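Long-range contacts in putative transcriptional regulator (Streptomyces coelicolor A3, PDB 2RA5), which probably acts as a GntR-family transcription factor, binding DNA through a winged helix-turn-helix domain and small effectors through a UTRA domain: residues A208-M213 against T229-P234; G157-D162 against R176-T181. All coordinates share one frame; numbering follows the deposited sequence. Where two conformers were deposited one is given.

Contact 1 (A208-M213 against T229-P234); sequences APLLTM and THTYRP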
loop_
_atom_site.group_PDB
_atom_site.type_symbol
_atom_site.label_atom_id
_atom_site.label_comp_id
_atom_site.label_asym_id
_atom_site.label_seq_id
_atom_site.Cartn_x
_atom_site.Cartn_y
_atom_site.Cartn_z
ATOM N N ALA A 208 -18.754 2.975 0.133
ATOM C CA ALA A 208 -17.820 3.165 -0.969
ATOM C C ALA A 208 -16.411 2.841 -0.500
ATOM O O ALA A 208 -15.991 3.284 0.570
ATOM C CB ALA A 208 -17.899 4.592 -1.507
ATOM N N PRO A 209 -15.679 2.058 -1.301
ATOM C CA PRO A 209 -14.334 1.585 -0.975
ATOM C C PRO A 209 -13.404 2.733 -0.581
ATOM O O PRO A 209 -13.346 3.753 -1.274
ATOM C CB PRO A 209 -13.868 0.965 -2.296
ATOM C CG PRO A 209 -14.709 1.652 -3.331
ATOM C CD PRO A 209 -16.043 1.682 -2.674
ATOM N N LEU A 210 -12.686 2.569 0.527
ATOM C CA LEU A 210 -11.668 3.539 0.911
ATOM C C LEU A 210 -10.316 2.861 1.037
ATOM O O LEU A 210 -10.229 1.673 1.373
ATOM C CB LEU A 210 -12.017 4.216 2.235
ATOM C CG LEU A 210 -13.158 5.232 2.337
ATOM C CD1 LEU A 210 -13.042 5.957 3.669
ATOM C CD2 LEU A 210 -13.168 6.235 1.198
ATOM N N LEU A 211 -9.261 3.621 0.771
ATOM C CA LEU A 211 -7.915 3.122 0.985
ATOM C C LEU A 211 -7.581 3.418 2.438
ATOM O O LEU A 211 -7.800 4.526 2.921
ATOM C CB LEU A 211 -6.934 3.813 0.036
ATOM C CG LEU A 211 -5.514 3.258 -0.179
ATOM C CD1 LEU A 211 -5.519 1.770 -0.518
ATOM C CD2 LEU A 211 -4.827 4.050 -1.278
ATOM N N THR A 212 -7.089 2.423 3.153
ATOM C CA THR A 212 -6.739 2.660 4.540
ATOM C C THR A 212 -5.267 2.411 4.805
ATOM O O THR A 212 -4.629 1.570 4.169
ATOM C CB THR A 212 -7.552 1.780 5.505
ATOM O OG1 THR A 212 -7.126 0.419 5.374
ATOM C CG2 THR A 212 -9.057 1.904 5.243
HETATM N N MSE A 213 -4.732 3.144 5.765
HETATM C CA MSE A 213 -3.420 2.809 6.261
HETATM C C MSE A 213 -3.226 3.114 7.759
HETATM O O MSE A 213 -3.783 4.068 8.321
HETATM C CB MSE A 213 -2.369 3.451 5.373
HETATM C CG MSE A 213 -1.798 4.732 5.867
HETATM SE SE MSE A 213 0.063 4.462 6.337
HETATM C CE MSE A 213 0.620 6.335 6.345
ATOM N N THR A 229 -3.920 6.628 11.927
ATOM C CA THR A 229 -4.931 5.776 11.330
ATOM C C THR A 229 -5.631 6.631 10.268
ATOM O O THR A 229 -6.301 7.617 10.579
ATOM C CB THR A 229 -5.880 5.173 12.424
ATOM O OG1 THR A 229 -6.607 4.062 11.895
ATOM C CG2 THR A 229 -6.839 6.223 13.032
ATOM N N HIS A 230 -5.428 6.267 9.005
ATOM C CA HIS A 230 -5.806 7.133 7.896
ATOM C C HIS A 230 -6.717 6.466 6.883
ATOM O O HIS A 230 -6.671 5.254 6.694
ATOM C CB HIS A 230 -4.553 7.609 7.171
ATOM C CG HIS A 230 -3.505 8.168 8.069
ATOM N ND1 HIS A 230 -2.183 7.811 7.984
ATOM C CD2 HIS A 230 -3.581 9.074 9.083
ATOM C CE1 HIS A 230 -1.480 8.466 8.889
ATOM N NE2 HIS A 230 -2.319 9.247 9.567
ATOM N N THR A 231 -7.533 7.292 6.226
ATOM C CA THR A 231 -8.387 6.888 5.104
ATOM C C THR A 231 -8.125 7.766 3.880
ATOM O O THR A 231 -7.874 8.974 3.995
ATOM C CB THR A 231 -9.870 7.022 5.451
ATOM O OG1 THR A 231 -10.060 8.217 6.224
ATOM C CG2 THR A 231 -10.343 5.825 6.244
ATOM N N TYR A 232 -8.190 7.155 2.707
ATOM C CA TYR A 232 -7.953 7.877 1.462
ATOM C C TYR A 232 -9.012 7.540 0.431
ATOM O O TYR A 232 -9.341 6.359 0.244
ATOM C CB TYR A 232 -6.598 7.496 0.881
ATOM C CG TYR A 232 -5.455 7.581 1.851
ATOM C CD1 TYR A 232 -5.161 6.523 2.698
ATOM C CD2 TYR A 232 -4.656 8.720 1.913
ATOM C CE1 TYR A 232 -4.105 6.601 3.590
ATOM C CE2 TYR A 232 -3.604 8.806 2.798
ATOM C CZ TYR A 232 -3.328 7.747 3.638
ATOM O OH TYR A 232 -2.268 7.836 4.524
ATOM N N ARG A 233 -9.524 8.571 -0.242
ATOM C CA ARG A 233 -10.418 8.386 -1.397
ATOM C C ARG A 233 -9.644 7.775 -2.564
ATOM O O ARG A 233 -8.772 8.443 -3.136
ATOM C CB ARG A 233 -11.002 9.728 -1.840
ATOM C CG ARG A 233 -11.710 10.501 -0.741
ATOM C CD ARG A 233 -12.385 11.727 -1.314
ATOM N NE ARG A 233 -13.385 11.371 -2.313
ATOM C CZ ARG A 233 -13.828 12.197 -3.254
ATOM N NH1 ARG A 233 -14.745 11.780 -4.115
ATOM N NH2 ARG A 233 -13.356 13.435 -3.331
ATOM N N PRO A 234 -9.930 6.497 -2.899
ATOM C CA PRO A 234 -9.149 5.754 -3.905
ATOM C C PRO A 234 -9.137 6.399 -5.295
ATOM O O PRO A 234 -8.197 6.182 -6.055
ATOM C CB PRO A 234 -9.823 4.365 -3.939
ATOM C CG PRO A 234 -11.154 4.565 -3.255
ATOM C CD PRO A 234 -10.893 5.615 -2.216
#
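L211 and M213 pair with Y232 and H230 across an antiparallel beta hairpin, strands 209-218 and 224-232, within the six-stranded antiparallel sheet of the UTRA domain. The principle illustrated is how a regular backbone ladder sorts side chains onto two faces. L211 with Y232 and M213 with H230 are hydrogen-bonded pairs, and T212 with T231 is the non-hydrogen-bonded pair between them. The two reciprocal bonds of the first pair measure 2.8 Å (L211 N to Y232 O) and 2.7 Å (Y232 N to L211 O). M213 N to H230 O and H230 N to M213 O close the second pair in the same way.

On the face carrying L211, M213, H230 and Y232, the phenol of Y232 turns its edge to M213, the two side chains crossing obliquely. Y232 CG stands anti to the carbonyl carbon, beside the backbone N (chi1 -50°). M213 CG meets the ring at its edge, 3.4 Å from Y232 OH. The selenomethionine chain bends at chi2 and lies beside the H230 side chain, pointing the same way; M213 CE is 3.6 Å from H230 ND1, at the imidazole edge and in its plane. F239 and Y237 add aromatic contacts to Y232. On the other face, L210 CD1 packs against T231 CG2 at 3.7 Å.

Past the ladder, the guanidinium of R233 forms salt bridges with E145 and E204, while P234 CD comes against L210, and P234 also packs on A191 of the second subunit. Its ring lies close against the P209 carbonyl: P209 O sits 3.1 Å from P234 CG and 3.2 Å from P234 CD.

Contact 2 (G157-D162 against R176-T181); sequences GLVDLD and RAAGIT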
loop_
_atom_site.group_PDB
_atom_site.type_symbol
_atom_site.label_atom_id
_atom_site.label_comp_id
_atom_site.label_asym_id
_atom_site.label_seq_id
_atom_site.Cartn_x
_atom_site.Cartn_y
_atom_site.Cartn_z
ATOM N N GLY A 157 3.770 15.077 26.115
ATOM C CA GLY A 157 5.019 15.797 26.302
ATOM C C GLY A 157 6.079 15.513 25.263
ATOM O O GLY A 157 7.224 15.202 25.583
ATOM N N LEU A 158 5.683 15.620 24.004
ATOM C CA LEU A 158 6.586 15.402 22.894
ATOM C C LEU A 158 6.702 16.707 22.132
ATOM O O LEU A 158 7.798 17.218 21.900
ATOM C CB LEU A 158 6.028 14.314 21.968
ATOM C CG LEU A 158 6.381 12.845 22.223
ATOM C CD1 LEU A 158 5.991 12.001 21.018
ATOM C CD2 LEU A 158 7.855 12.699 22.517
ATOM N N VAL A 159 5.548 17.253 21.766
ATOM C CA VAL A 159 5.478 18.415 20.893
ATOM C C VAL A 159 4.360 19.363 21.320
ATOM O O VAL A 159 3.435 18.969 22.039
ATOM C CB VAL A 159 5.226 17.982 19.430
ATOM C CG1 VAL A 159 5.263 19.175 18.489
ATOM C CG2 VAL A 159 6.237 16.933 19.002
ATOM N N ASP A 160 4.465 20.614 20.879
ATOM C CA ASP A 160 3.385 21.582 21.000
ATOM C C ASP A 160 2.563 21.464 19.730
ATOM O O ASP A 160 3.064 21.687 18.624
ATOM C CB ASP A 160 3.934 23.003 21.144
ATOM C CG ASP A 160 5.027 23.105 22.196
ATOM O OD1 ASP A 160 6.155 22.628 21.938
ATOM O OD2 ASP A 160 4.758 23.673 23.277
ATOM N N LEU A 161 1.298 21.106 19.887
ATOM C CA LEU A 161 0.508 20.660 18.751
ATOM C C LEU A 161 -0.393 21.748 18.175
ATOM O O LEU A 161 -1.331 21.448 17.440
ATOM C CB LEU A 161 -0.314 19.420 19.137
ATOM C CG LEU A 161 0.481 18.224 19.692
ATOM C CD1 LEU A 161 0.771 18.360 21.186
ATOM C CD2 LEU A 161 -0.246 16.920 19.427
ATOM N N ASP A 162 -0.081 23.006 18.482
ATOM C CA ASP A 162 -0.864 24.154 18.016
ATOM C C ASP A 162 -1.564 23.924 16.678
ATOM O O ASP A 162 -0.912 23.695 15.654
ATOM C CB ASP A 162 0.021 25.404 17.930
ATOM C CG ASP A 162 -0.637 26.547 17.166
ATOM O OD1 ASP A 162 0.001 27.076 16.233
ATOM O OD2 ASP A 162 -1.786 26.921 17.494
ATOM N N ARG A 176 10.181 16.679 14.143
ATOM C CA ARG A 176 11.622 16.820 14.028
ATOM C C ARG A 176 12.011 18.192 14.550
ATOM O O ARG A 176 13.010 18.341 15.255
ATOM C CB ARG A 176 12.075 16.624 12.577
ATOM C CG ARG A 176 12.390 15.162 12.246
ATOM C CD ARG A 176 12.962 14.984 10.838
ATOM N NE ARG A 176 11.959 15.172 9.788
ATOM C CZ ARG A 176 11.506 14.200 8.997
ATOM N NH1 ARG A 176 11.970 12.961 9.131
ATOM N NH2 ARG A 176 10.592 14.470 8.068
ATOM N N ALA A 177 11.186 19.184 14.221
ATOM C CA ALA A 177 11.391 20.555 14.669
ATOM C C ALA A 177 11.473 20.654 16.192
ATOM O O ALA A 177 12.204 21.480 16.731
ATOM C CB ALA A 177 10.296 21.459 14.128
ATOM N N ALA A 178 10.721 19.812 16.886
ATOM C CA ALA A 178 10.776 19.785 18.340
ATOM C C ALA A 178 11.894 18.862 18.817
ATOM O O ALA A 178 12.010 18.569 20.004
ATOM C CB ALA A 178 9.432 19.363 18.923
ATOM N N GLY A 179 12.713 18.391 17.883
ATOM C CA GLY A 179 13.868 17.589 18.242
ATOM C C GLY A 179 13.592 16.119 18.507
ATOM O O GLY A 179 14.389 15.445 19.159
ATOM N N ILE A 180 12.461 15.622 18.017
ATOM C CA ILE A 180 12.219 14.189 18.002
ATOM C C ILE A 180 13.003 13.590 16.839
ATOM O O ILE A 180 13.062 14.160 15.747
ATOM C CB ILE A 180 10.735 13.846 17.786
ATOM C CG1 ILE A 180 9.818 14.809 18.544
ATOM C CG2 ILE A 180 10.470 12.404 18.176
ATOM C CD1 ILE A 180 9.869 14.650 20.009
ATOM N N THR A 181 13.617 12.444 17.085
ATOM C CA THR A 181 14.280 11.687 16.040
ATOM C C THR A 181 13.307 10.628 15.549
ATOM O O THR A 181 12.729 9.893 16.335
ATOM C CB THR A 181 15.557 11.036 16.559
ATOM O OG1 THR A 181 15.287 10.372 17.810
ATOM C CG2 THR A 181 16.629 12.110 16.757
#
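A Schellman motif closing helix 171-177 brings A178 and I180 against L158 and V159, which belong to the irregular segment following strand 145-154. It is a worked example of a helix terminus whose turn does two jobs: it stops the helix and presents apolar side chains to a neighbouring loop. A178 is the first residue to leave helical geometry, and G179 follows with positive phi (82°), a conformation in which a beta carbon would collide with the carbonyl oxygen of A178. The amide of G179 folds back onto R176, with G179 N 2.6 Å from R176 O, and that of I180 reaches the carbonyl one residue further back, completing the motif.

The first side-chain bonds of A178 and I180 both point toward 157-162. The methyl of A178 meets two neighbours on the same side, V159 CG2 and L158 O, each 4.0 Å from A178 CB. A chi1 of -175° leaves V159 CG2 anti to the carbonyl carbon, beside the backbone N, and this branch also meets I180, at 4.2 Å from I180 CG1. Further out, I180 and L158 cross at about a right angle and touch through their ends, I180 CD1 lying 3.8 Å from L158 CD2. I180 CD1 also lies 3.8 Å from L158 O. No hydrogen bond spans the two segments; the contact is a small apolar patch near the surface, burying 169 Å² in all.

V225 of strand 224-232 touches both L158 and I180 and ties the patch to the main sheet. Two backward amide bonds around a positive-phi glycine are the signature of a Schellman helix end, here followed by an apolar residue that packs on a neighbouring loop.

Overall arrangement
Together the two contacts show how one domain combines a hydrogen-bonded framework with looser apolar packing at its surface. Their centres lie 27 Å apart, on opposite sides of the chain's centre, and their nearest atoms are about 13 Å apart. Strand 224-232 connects them: its end takes part in contact 1, and its start supplies V225 to contact 2. The bound meso-tartaric acid lies nearer contact 1, about 4 Å from the side chain of H230 and about 11 Å from that of V159. Its pocket includes R215, on the same strand as M213, and L171 and Y172, at the beginning of the helix that contact 2 meets at its other end.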